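Local structure of L-cysteine S-thiosulfotransferase subunit SoxA (Paracoccus denitrificans, 2C1D) at residues A[181-185]-A[197-201]; A[24-28]-A[247-251]; A[37-42]-A[258-264]. The protein forms, with its partner SoxX, the heme enzyme that joins thiosulfate to a cysteine of the carrier protein SoxY, initiating sulfur oxidation. All coordinates share one frame; numbering follows the deposited sequence.

Contact 1. Residues A[181-185]-A[197-201]; sequences ANCHE and LSQGQ. With HEC (heme c), chain J.
Gly200 sets its CA over one face of the imidazole of His184, 3.7 Å from the ring centroid and almost on the ring normal, a CH-pi contact made by backbone alone. A CB at this glycine, whose phi is positive (58°), would run into CD2 of the histidine. This is the proximal side of a cytochrome c heme site: His184 closes the CxxCH motif of helix 180-184 and binds the iron through NE2, Cys225 being the other axial ligand, while Cys183 is probably one of the two cysteines that anchor the heme covalently. The other ring nitrogen is held too: ND1 donates to Ser198 O at 3.1 Å (157°), with the oxygen in the ring plane although ND1 sits well above the carbonyl plane. Bond, iron and glycine together fix the rotation of the ring. Leu197 straddles the corner between helix and heme, CD1 against Cys183 O (3.5 Å) and CD2 against the CHD methine, and Ile59 of the SoxX chain packs on it. Ser198 makes an ST turn, its OG accepting from Gly200 N at 3.0 Å. That same OG donates to heme propionate oxygen O1D at 2.7 Å, and Ser198 N adds a second bond to O1D at 2.8 Å.

Contact 2. Residues A[24-28]-A[247-251]; sequences PPAFL and YVASR
The short 3-10 turn 26-28 sits against residues 247-251 of helix 239-251, the backbones coming nearest at Pro25 and Arg251, whose CA atoms are 6.9 Å apart. The helix belongs to the second cytochrome c domain, and the N-terminal segment packs on it through side chains, with no hydrogen bond crossing between the two. Phe27 reaches in with CG set between its backbone N and carbonyl carbon (chi1 81°), which turns the ring edge toward the helix backbone at Ser250 and Arg251. Its CZ comes to 3.4 Å from Ser250 OG, and its CE1 lies 4.0 Å from CE1 of Tyr247. The two aromatic planes are inclined at 46°, neither stacked nor edge-to-face, but Trp162 of helix 159-170 meets both rings edge-to-face and completes an aromatic cluster. Without this phenyl ring, as with an alanine here, a gap would probably open between Tyr247, Ser250 and Trp162, and the tyrosine would lose one of its packing partners. Leu28 works on Arg251 instead: CD2 rests over one face of the guanidinium, 4.2 Å above its plane, and CD1 touches NH1 at 3.7 Å. The polar edge of that arginine is engaged by others, NH2 in a salt bridge with Glu185 and NH1 with Tyr170 OH and, weakly, Tyr247 OH. Pro25 lays its ring against the helix backbone, CG 3.6 Å from Ser250 O. Ser250 OG accepts from Trp162 NE1 and donates back along its own helix to Tyr247 O, 2.7 Å away.

Contact 3. Residues A[37-42]-A[258-264]; sequences SGWHFR and EGVSVRH. With HEC (heme c), chain J.
Arg263 slides its guanidinium under the start of the 3-10 turn 38-41, where Trp39 N lies 3.2 Å above the centre of the plane; Ser261 OG covers the opposite face. The arginine belongs to 261-263, an outermost strand of a three-stranded mixed sheet, and its chain bends at chi2 (-77°) to bring the flat group between the turn and Ser261, with its edge facing the heme. NE donates to heme propionate oxygen O1A at 3.0 Å, nearly straight at 164°. NH1 makes a salt bridge with Glu258 OE1 (2.9 Å), approaching on the syn side, and NH2 has a second acid, Glu50, besides a bond to Val262 O. The other propionate is met by Arg42, whose NH1 reaches O2D at 2.8 Å in a weak, bent bond, while NH2 donates to His196 O. Two arginines thus serve one heme, one to each carboxylate. Among the serine's hydrogen bonds, Ser37 OG donates to Glu258 OE2, modelled so short that its exact length is doubtful, and accepts from Trp39 N at 3.0 Å in an ST turn. Apolar packing is slight: the CD atoms of Arg42 and Arg263 touch at 3.7 Å where the chains cross at about a right angle. Gly38 sets its CA against heme O1A, where a CB would clash with that oxygen, and a water accepts from both Gly38 N (2.9 Å) and Arg263 NH1 (3.1 Å).

From the N terminus the chain first lays down 24-28 and then 37-42, and both wait more than 200 residues for their partners. Contact 2 closes when helix 239-251 arrives, contact 3 when the C-terminal strand 261-263 follows it, so these two long loops cross. Contact 1 is local, spanning only 11 intervening residues, and falls within both. The N-terminal arm is thereby tied to helix 239-251 and to the C-terminal strand 261-263, with contact 1 touching both contacts. A salt bridge from Glu185 to Arg251 joins contacts 1 and 2; Phe41 packing on Leu197 and Ser198 joins contacts 1 and 3, which also share the heme. Contacts 2 and 3 do not touch.

Contact 1. Residues A[181-185]-A[197-201]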
loop_
_atom_site.group_PDB
_atom_site.type_symbol
_atom_site.label_atom_id
_atom_site.label_comp_id
_atom_site.label_asym_id
_atom_site.label_seq_id
_atom_site.Cartn_x
_atom_site.Cartn_y
_atom_site.Cartn_z
ATOM N N ALA A 181 8.366 1.880 0.476
ATOM C CA ALA A 181 9.396 1.363 1.358
ATOM C C ALA A 181 9.340 1.893 2.787
ATOM O O ALA A 181 9.607 1.134 3.717
ATOM C CB ALA A 181 10.757 1.607 0.757
ATOM N N ASN A 182 8.974 3.165 2.995
ATOM C CA ASN A 182 8.848 3.680 4.355
ATOM C C ASN A 182 7.911 2.820 5.206
ATOM O O ASN A 182 8.184 2.579 6.360
ATOM C CB ASN A 182 8.311 5.123 4.382
ATOM C CG ASN A 182 9.356 6.142 4.008
ATOM O OD1 ASN A 182 10.515 6.056 4.439
ATOM N ND2 ASN A 182 8.984 7.073 3.182
ATOM N N CYS A 183 6.779 2.408 4.640
ATOM C CA CYS A 183 5.818 1.590 5.358
ATOM C C CYS A 183 6.091 0.085 5.285
ATOM O O CYS A 183 6.178 -0.577 6.328
ATOM C CB CYS A 183 4.421 1.898 4.858
ATOM S SG CYS A 183 3.947 3.572 5.313
ATOM N N HIS A 184 6.270 -0.428 4.070
ATOM C CA HIS A 184 6.370 -1.866 3.812
ATOM C C HIS A 184 7.762 -2.476 3.965
ATOM O O HIS A 184 7.882 -3.690 4.126
ATOM C CB HIS A 184 5.822 -2.173 2.444
ATOM C CG HIS A 184 4.360 -1.903 2.367
ATOM N ND1 HIS A 184 3.487 -2.398 3.307
ATOM C CD2 HIS A 184 3.621 -1.163 1.513
ATOM C CE1 HIS A 184 2.266 -1.981 3.026
ATOM N NE2 HIS A 184 2.324 -1.212 1.955
ATOM N N GLU A 185 8.792 -1.640 3.924
ATOM C CA GLU A 185 10.159 -2.121 4.120
ATOM C C GLU A 185 10.653 -1.733 5.524
ATOM O O GLU A 185 11.004 -2.608 6.335
ATOM C CB GLU A 185 11.055 -1.601 2.989
ATOM C CG GLU A 185 12.491 -2.109 3.005
ATOM C CD GLU A 185 13.273 -1.658 1.783
ATOM O OE1 GLU A 185 14.270 -0.929 1.966
ATOM O OE2 GLU A 185 12.894 -2.007 0.640
ATOM N N LEU A 197 1.374 -3.832 9.538
ATOM C CA LEU A 197 2.027 -3.630 8.278
ATOM C C LEU A 197 2.694 -4.905 7.774
ATOM O O LEU A 197 3.487 -5.537 8.485
ATOM C CB LEU A 197 3.074 -2.516 8.365
ATOM C CG LEU A 197 2.534 -1.111 8.135
ATOM C CD1 LEU A 197 3.531 -0.061 8.634
ATOM C CD2 LEU A 197 2.148 -0.867 6.668
ATOM N N SER A 198 2.397 -5.240 6.524
ATOM C CA SER A 198 3.059 -6.356 5.820
ATOM C C SER A 198 4.205 -5.833 4.964
ATOM O O SER A 198 4.571 -4.653 5.054
ATOM C CB SER A 198 2.025 -7.104 4.974
ATOM O OG SER A 198 1.682 -6.382 3.833
ATOM N N GLN A 199 4.802 -6.694 4.147
ATOM C CA GLN A 199 5.818 -6.251 3.212
ATOM C C GLN A 199 5.200 -5.722 1.916
ATOM O O GLN A 199 5.921 -5.467 0.966
ATOM C CB GLN A 199 6.820 -7.357 2.899
ATOM C CG GLN A 199 7.694 -7.710 4.059
ATOM C CD GLN A 199 8.510 -8.961 3.819
ATOM O OE1 GLN A 199 8.269 -9.681 2.844
ATOM N NE2 GLN A 199 9.531 -9.202 4.685
ATOM N N GLY A 200 3.877 -5.587 1.896
ATOM C CA GLY A 200 3.160 -5.062 0.745
ATOM C C GLY A 200 3.425 -5.878 -0.497
ATOM O O GLY A 200 3.716 -5.312 -1.551
ATOM N N GLN A 201 3.329 -7.193 -0.362
ATOM C CA GLN A 201 3.520 -8.108 -1.474
ATOM C C GLN A 201 2.213 -8.254 -2.261
ATOM O O GLN A 201 1.128 -8.063 -1.707
ATOM C CB GLN A 201 4.020 -9.473 -0.980
ATOM C CG GLN A 201 5.293 -9.454 -0.057
ATOM C CD GLN A 201 6.607 -9.361 -0.817
ATOM O OE1 GLN A 201 6.602 -9.038 -2.003
ATOM N NE2 GLN A 201 7.749 -9.642 -0.135
HETATM FE FE HEC J . 0.726 -0.161 1.217
HETATM C CHA HEC J . -1.327 -2.754 2.075
HETATM C CHB HEC J . 1.490 -1.846 -1.713
HETATM C CHC HEC J . 2.649 2.438 0.246
HETATM C CHD HEC J . 0.372 1.241 4.291
HETATM N NA HEC J . 0.175 -1.991 0.345
HETATM C C1A HEC J . -0.688 -2.900 0.884
HETATM C C2A HEC J . -0.779 -4.022 -0.010
HETATM C C3A HEC J . 0.012 -3.753 -1.071
HETATM C C4A HEC J . 0.628 -2.474 -0.856
HETATM C CMA HEC J . 0.249 -4.615 -2.309
HETATM C CAA HEC J . -1.632 -5.295 0.208
HETATM C CBA HEC J . -0.721 -6.420 0.730
HETATM C CGA HEC J . -1.492 -7.726 0.894
HETATM O O1A HEC J . -0.865 -8.724 1.315
HETATM O O2A HEC J . -2.739 -7.772 0.627
HETATM N NB HEC J . 1.831 0.215 -0.388
HETATM C C1B HEC J . 1.988 -0.570 -1.519
HETATM C C2B HEC J . 2.709 0.182 -2.497
HETATM C C3B HEC J . 3.045 1.350 -1.962
HETATM C C4B HEC J . 2.474 1.404 -0.645
HETATM C CMB HEC J . 3.115 -0.354 -3.873
HETATM C CAB HEC J . 3.836 2.481 -2.654
HETATM C CBB HEC J . 3.186 2.923 -3.774
HETATM N NC HEC J . 1.403 1.544 2.122
HETATM C C1C HEC J . 2.212 2.472 1.545
HETATM C C2C HEC J . 2.438 3.552 2.485
HETATM C C3C HEC J . 1.806 3.223 3.629
HETATM C C4C HEC J . 1.157 1.940 3.391
HETATM C CMC HEC J . 3.299 4.784 2.127
HETATM C CAC HEC J . 1.683 3.934 5.020
HETATM C CBC HEC J . 1.493 5.250 5.190
HETATM N ND HEC J . -0.296 -0.653 2.869
HETATM C C1D HEC J . -0.310 0.088 4.054
HETATM C C2D HEC J . -1.182 -0.550 5.020
HETATM C C3D HEC J . -1.714 -1.778 4.320
HETATM C C4D HEC J . -1.114 -1.762 3.005
HETATM C CMD HEC J . -1.517 -0.099 6.453
HETATM C CAD HEC J . -2.655 -2.862 4.898
HETATM C CBD HEC J . -1.816 -3.779 5.808
HETATM C CGD HEC J . -0.852 -4.655 5.033
HETATM O O1D HEC J . 0.327 -4.299 4.816
HETATM O O2D HEC J . -1.225 -5.751 4.610
HETATM O O HOH W 1 8.565 -4.171 1.119
#

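Contact 2. Residues A[24-28]-A[247-251]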
loop_
_atom_site.group_PDB
_atom_site.type_symbol
_atom_site.label_atom_id
_atom_site.label_comp_id
_atom_site.label_asym_id
_atom_site.label_seq_id
_atom_site.Cartn_x
_atom_site.Cartn_y
_atom_site.Cartn_z
ATOM N N PRO A 24 14.556 -14.164 0.414
ATOM C CA PRO A 24 14.247 -13.116 -0.557
ATOM C C PRO A 24 14.959 -13.362 -1.860
ATOM O O PRO A 24 15.927 -14.112 -1.852
ATOM C CB PRO A 24 14.799 -11.832 0.108
ATOM C CG PRO A 24 15.173 -12.210 1.471
ATOM C CD PRO A 24 15.406 -13.670 1.507
ATOM N N PRO A 25 14.538 -12.729 -2.948
ATOM C CA PRO A 25 15.320 -12.756 -4.187
ATOM C C PRO A 25 16.655 -12.036 -3.954
ATOM O O PRO A 25 16.748 -11.239 -3.033
ATOM C CB PRO A 25 14.437 -11.998 -5.174
ATOM C CG PRO A 25 13.620 -11.123 -4.334
ATOM C CD PRO A 25 13.332 -11.900 -3.093
ATOM N N ALA A 26 17.669 -12.323 -4.754
ATOM C CA ALA A 26 19.014 -11.841 -4.457
ATOM C C ALA A 26 19.058 -10.309 -4.329
ATOM O O ALA A 26 19.727 -9.789 -3.453
ATOM C CB ALA A 26 20.024 -12.341 -5.510
ATOM N N PHE A 27 18.285 -9.590 -5.140
ATOM C CA PHE A 27 18.264 -8.129 -5.044
ATOM C C PHE A 27 17.730 -7.569 -3.735
ATOM O O PHE A 27 17.974 -6.416 -3.415
ATOM C CB PHE A 27 17.566 -7.499 -6.249
ATOM C CG PHE A 27 16.058 -7.489 -6.185
ATOM C CD1 PHE A 27 15.374 -6.431 -5.577
ATOM C CD2 PHE A 27 15.322 -8.488 -6.812
ATOM C CE1 PHE A 27 13.970 -6.387 -5.590
ATOM C CE2 PHE A 27 13.932 -8.463 -6.801
ATOM C CZ PHE A 27 13.254 -7.403 -6.201
ATOM N N LEU A 28 17.024 -8.381 -2.968
ATOM C CA LEU A 28 16.535 -7.974 -1.667
ATOM C C LEU A 28 17.311 -8.595 -0.495
ATOM O O LEU A 28 16.887 -8.469 0.644
ATOM C CB LEU A 28 15.064 -8.371 -1.561
ATOM C CG LEU A 28 14.000 -7.285 -1.505
ATOM C CD1 LEU A 28 14.456 -5.945 -2.115
ATOM C CD2 LEU A 28 12.707 -7.790 -2.125
ATOM N N TYR A 247 7.886 -4.452 -10.675
ATOM C CA TYR A 247 8.864 -4.343 -9.623
ATOM C C TYR A 247 8.359 -5.003 -8.319
ATOM O O TYR A 247 9.075 -5.785 -7.700
ATOM C CB TYR A 247 9.274 -2.890 -9.394
ATOM C CG TYR A 247 10.240 -2.795 -8.276
ATOM C CD1 TYR A 247 11.559 -3.207 -8.444
ATOM C CD2 TYR A 247 9.840 -2.349 -7.027
ATOM C CE1 TYR A 247 12.468 -3.152 -7.387
ATOM C CE2 TYR A 247 10.727 -2.314 -5.972
ATOM C CZ TYR A 247 12.041 -2.718 -6.161
ATOM O OH TYR A 247 12.913 -2.687 -5.090
ATOM N N VAL A 248 7.127 -4.700 -7.922
ATOM C CA VAL A 248 6.582 -5.193 -6.649
ATOM C C VAL A 248 6.359 -6.705 -6.734
ATOM O O VAL A 248 6.676 -7.422 -5.801
ATOM C CB VAL A 248 5.295 -4.445 -6.234
ATOM C CG1 VAL A 248 4.700 -5.002 -4.928
ATOM C CG2 VAL A 248 5.595 -2.974 -6.026
ATOM N N ALA A 249 5.866 -7.197 -7.865
ATOM C CA ALA A 249 5.760 -8.633 -8.073
ATOM C C ALA A 249 7.073 -9.382 -7.780
ATOM O O ALA A 249 7.070 -10.433 -7.146
ATOM C CB ALA A 249 5.298 -8.939 -9.501
ATOM N N SER A 250 8.173 -8.839 -8.280
ATOM C CA SER A 250 9.487 -9.465 -8.174
ATOM C C SER A 250 9.989 -9.455 -6.742
ATOM O O SER A 250 10.790 -10.309 -6.384
ATOM C CB SER A 250 10.496 -8.802 -9.122
ATOM O OG SER A 250 10.928 -7.534 -8.649
ATOM N N ARG A 251 9.527 -8.514 -5.901
ATOM C CA ARG A 251 9.884 -8.526 -4.487
ATOM C C ARG A 251 9.366 -9.776 -3.762
ATOM O O ARG A 251 9.871 -10.133 -2.702
ATOM C CB ARG A 251 9.411 -7.267 -3.755
ATOM C CG ARG A 251 10.096 -5.972 -4.222
ATOM C CD ARG A 251 9.428 -4.727 -3.656
ATOM N NE ARG A 251 9.691 -4.583 -2.240
ATOM C CZ ARG A 251 10.785 -4.020 -1.738
ATOM N NH1 ARG A 251 11.716 -3.497 -2.535
ATOM N NH2 ARG A 251 10.917 -3.930 -0.424
#

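Contact 3. Residues A[37-42]-A[258-264]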
loop_
_atom_site.group_PDB
_atom_site.type_symbol
_atom_site.label_atom_id
_atom_site.label_comp_id
_atom_site.label_asym_id
_atom_site.label_seq_id
_atom_site.Cartn_x
_atom_site.Cartn_y
_atom_site.Cartn_z
ATOM N N SER A 37 4.322 -13.573 2.696
ATOM C CA SER A 37 2.995 -13.181 2.255
ATOM C C SER A 37 2.358 -12.306 3.320
ATOM O O SER A 37 2.626 -12.481 4.517
ATOM C CB SER A 37 2.137 -14.430 2.089
ATOM O OG SER A 37 0.767 -14.123 2.007
ATOM N N GLY A 38 1.506 -11.390 2.875
ATOM C CA GLY A 38 0.619 -10.631 3.742
ATOM C C GLY A 38 -0.303 -11.442 4.633
ATOM O O GLY A 38 -0.758 -10.945 5.656
ATOM N N TRP A 39 -0.573 -12.695 4.254
ATOM C CA TRP A 39 -1.312 -13.633 5.086
ATOM C C TRP A 39 -0.736 -13.752 6.505
ATOM O O TRP A 39 -1.494 -13.837 7.485
ATOM C CB TRP A 39 -1.311 -14.995 4.403
ATOM C CG TRP A 39 -2.118 -16.067 5.026
ATOM C CD1 TRP A 39 -3.459 -16.307 4.862
ATOM C CD2 TRP A 39 -1.626 -17.116 5.862
ATOM N NE1 TRP A 39 -3.825 -17.437 5.556
ATOM C CE2 TRP A 39 -2.721 -17.959 6.172
ATOM C CE3 TRP A 39 -0.375 -17.444 6.363
ATOM C CZ2 TRP A 39 -2.600 -19.090 7.003
ATOM C CZ3 TRP A 39 -0.249 -18.592 7.191
ATOM C CH2 TRP A 39 -1.366 -19.392 7.487
ATOM N N HIS A 40 0.583 -13.737 6.604
ATOM C CA HIS A 40 1.267 -13.860 7.883
ATOM C C HIS A 40 0.984 -12.719 8.852
ATOM O O HIS A 40 1.185 -12.885 10.042
ATOM C CB HIS A 40 2.796 -13.990 7.693
ATOM C CG HIS A 40 3.246 -15.396 7.495
ATOM N ND1 HIS A 40 3.362 -16.292 8.536
ATOM C CD2 HIS A 40 3.562 -16.080 6.369
ATOM C CE1 HIS A 40 3.731 -17.470 8.060
ATOM N NE2 HIS A 40 3.854 -17.373 6.750
ATOM N N PHE A 41 0.553 -11.570 8.351
ATOM C CA PHE A 41 0.296 -10.399 9.193
ATOM C C PHE A 41 -1.183 -10.225 9.522
ATOM O O PHE A 41 -1.581 -9.236 10.138
ATOM C CB PHE A 41 0.821 -9.159 8.472
ATOM C CG PHE A 41 2.283 -9.227 8.164
ATOM C CD1 PHE A 41 2.731 -9.846 7.022
ATOM C CD2 PHE A 41 3.217 -8.661 9.021
ATOM C CE1 PHE A 41 4.072 -9.926 6.745
ATOM C CE2 PHE A 41 4.568 -8.724 8.735
ATOM C CZ PHE A 41 4.996 -9.362 7.618
ATOM N N ARG A 42 -2.016 -11.179 9.120
ATOM C CA ARG A 42 -3.435 -11.080 9.412
ATOM C C ARG A 42 -3.782 -11.831 10.698
ATOM O O ARG A 42 -3.022 -12.694 11.124
ATOM C CB ARG A 42 -4.233 -11.618 8.221
ATOM C CG ARG A 42 -3.786 -11.057 6.877
ATOM C CD ARG A 42 -4.308 -9.675 6.562
ATOM N NE ARG A 42 -3.809 -8.594 7.425
ATOM C CZ ARG A 42 -2.753 -7.828 7.168
ATOM N NH1 ARG A 42 -2.001 -8.044 6.098
ATOM N NH2 ARG A 42 -2.439 -6.828 7.990
ATOM N N GLU A 258 -0.926 -17.249 -4.525
ATOM C CA GLU A 258 -2.004 -17.697 -3.634
ATOM C C GLU A 258 -3.290 -18.043 -4.390
ATOM O O GLU A 258 -4.117 -18.808 -3.876
ATOM C CB GLU A 258 -2.239 -16.669 -2.516
ATOM C CG GLU A 258 -1.002 -16.576 -1.618
ATOM C CD GLU A 258 -1.081 -15.598 -0.460
ATOM O OE1 GLU A 258 -2.176 -15.262 0.039
ATOM O OE2 GLU A 258 0.007 -15.186 0.005
ATOM N N GLY A 259 -3.420 -17.540 -5.618
ATOM C CA GLY A 259 -4.634 -17.668 -6.413
ATOM C C GLY A 259 -5.506 -16.468 -6.176
ATOM O O GLY A 259 -5.385 -15.470 -6.864
ATOM N N VAL A 260 -6.392 -16.565 -5.190
ATOM C CA VAL A 260 -7.152 -15.411 -4.720
ATOM C C VAL A 260 -7.075 -15.372 -3.203
ATOM O O VAL A 260 -7.515 -16.303 -2.522
ATOM C CB VAL A 260 -8.654 -15.405 -5.177
ATOM C CG1 VAL A 260 -8.794 -14.957 -6.624
ATOM C CG2 VAL A 260 -9.343 -16.761 -4.935
ATOM N N SER A 261 -6.478 -14.306 -2.674
ATOM C CA SER A 261 -6.181 -14.234 -1.260
ATOM C C SER A 261 -7.300 -13.518 -0.523
ATOM O O SER A 261 -8.181 -12.943 -1.148
ATOM C CB SER A 261 -4.844 -13.532 -1.020
ATOM O OG SER A 261 -4.955 -12.145 -1.182
ATOM N N VAL A 262 -7.286 -13.608 0.805
ATOM C CA VAL A 262 -8.219 -12.839 1.650
ATOM C C VAL A 262 -7.426 -11.956 2.602
ATOM O O VAL A 262 -6.504 -12.423 3.277
ATOM C CB VAL A 262 -9.156 -13.757 2.472
ATOM C CG1 VAL A 262 -10.159 -12.935 3.255
ATOM C CG2 VAL A 262 -9.885 -14.738 1.533
ATOM N N ARG A 263 -7.786 -10.680 2.627
ATOM C CA ARG A 263 -7.134 -9.670 3.475
ATOM C C ARG A 263 -8.228 -8.778 4.086
ATOM O O ARG A 263 -9.400 -8.914 3.707
ATOM C CB ARG A 263 -6.164 -8.837 2.615
ATOM C CG ARG A 263 -5.065 -9.653 1.945
ATOM C CD ARG A 263 -3.950 -10.063 2.874
ATOM N NE ARG A 263 -2.888 -10.767 2.166
ATOM C CZ ARG A 263 -2.877 -12.073 1.922
ATOM N NH1 ARG A 263 -1.877 -12.585 1.226
ATOM N NH2 ARG A 263 -3.857 -12.866 2.362
ATOM N N HIS A 264 -7.874 -7.888 5.025
ATOM C CA HIS A 264 -8.823 -6.862 5.534
ATOM C C HIS A 264 -9.142 -5.882 4.409
ATOM O O HIS A 264 -8.312 -5.521 3.589
ATOM C CB HIS A 264 -8.275 -6.110 6.781
ATOM C CG HIS A 264 -8.987 -4.811 7.110
ATOM N ND1 HIS A 264 -9.283 -4.434 8.409
ATOM C CD2 HIS A 264 -9.389 -3.769 6.327
ATOM C CE1 HIS A 264 -9.865 -3.242 8.405
ATOM N NE2 HIS A 264 -9.946 -2.818 7.155
ATOM O OXT HIS A 264 -10.253 -5.398 4.245
HETATM FE FE HEC J . 0.726 -0.161 1.217
HETATM C CHA HEC J . -1.327 -2.754 2.075
HETATM C CHB HEC J . 1.490 -1.846 -1.713
HETATM C CHC HEC J . 2.649 2.438 0.246
HETATM C CHD HEC J . 0.372 1.241 4.291
HETATM N NA HEC J . 0.175 -1.991 0.345
HETATM C C1A HEC J . -0.688 -2.900 0.884
HETATM C C2A HEC J . -0.779 -4.022 -0.010
HETATM C C3A HEC J . 0.012 -3.753 -1.071
HETATM C C4A HEC J . 0.628 -2.474 -0.856
HETATM C CMA HEC J . 0.249 -4.615 -2.309
HETATM C CAA HEC J . -1.632 -5.295 0.208
HETATM C CBA HEC J . -0.721 -6.420 0.730
HETATM C CGA HEC J . -1.492 -7.726 0.894
HETATM O O1A HEC J . -0.865 -8.724 1.315
HETATM O O2A HEC J . -2.739 -7.772 0.627
HETATM N NB HEC J . 1.831 0.215 -0.388
HETATM C C1B HEC J . 1.988 -0.570 -1.519
HETATM C C2B HEC J . 2.709 0.182 -2.497
HETATM C C3B HEC J . 3.045 1.350 -1.962
HETATM C C4B HEC J . 2.474 1.404 -0.645
HETATM C CMB HEC J . 3.115 -0.354 -3.873
HETATM C CAB HEC J . 3.836 2.481 -2.654
HETATM C CBB HEC J . 3.186 2.923 -3.774
HETATM N NC HEC J . 1.403 1.544 2.122
HETATM C C1C HEC J . 2.212 2.472 1.545
HETATM C C2C HEC J . 2.438 3.552 2.485
HETATM C C3C HEC J . 1.806 3.223 3.629
HETATM C C4C HEC J . 1.157 1.940 3.391
HETATM C CMC HEC J . 3.299 4.784 2.127
HETATM C CAC HEC J . 1.683 3.934 5.020
HETATM C CBC HEC J . 1.493 5.250 5.190
HETATM N ND HEC J . -0.296 -0.653 2.869
HETATM C C1D HEC J . -0.310 0.088 4.054
HETATM C C2D HEC J . -1.182 -0.550 5.020
HETATM C C3D HEC J . -1.714 -1.778 4.320
HETATM C C4D HEC J . -1.114 -1.762 3.005
HETATM C CMD HEC J . -1.517 -0.099 6.453
HETATM C CAD HEC J . -2.655 -2.862 4.898
HETATM C CBD HEC J . -1.816 -3.779 5.808
HETATM C CGD HEC J . -0.852 -4.655 5.033
HETATM O O1D HEC J . 0.327 -4.299 4.816
HETATM O O2D HEC J . -1.225 -5.751 4.610
HETATM O O HOH W 2 0.743 -11.536 0.045
#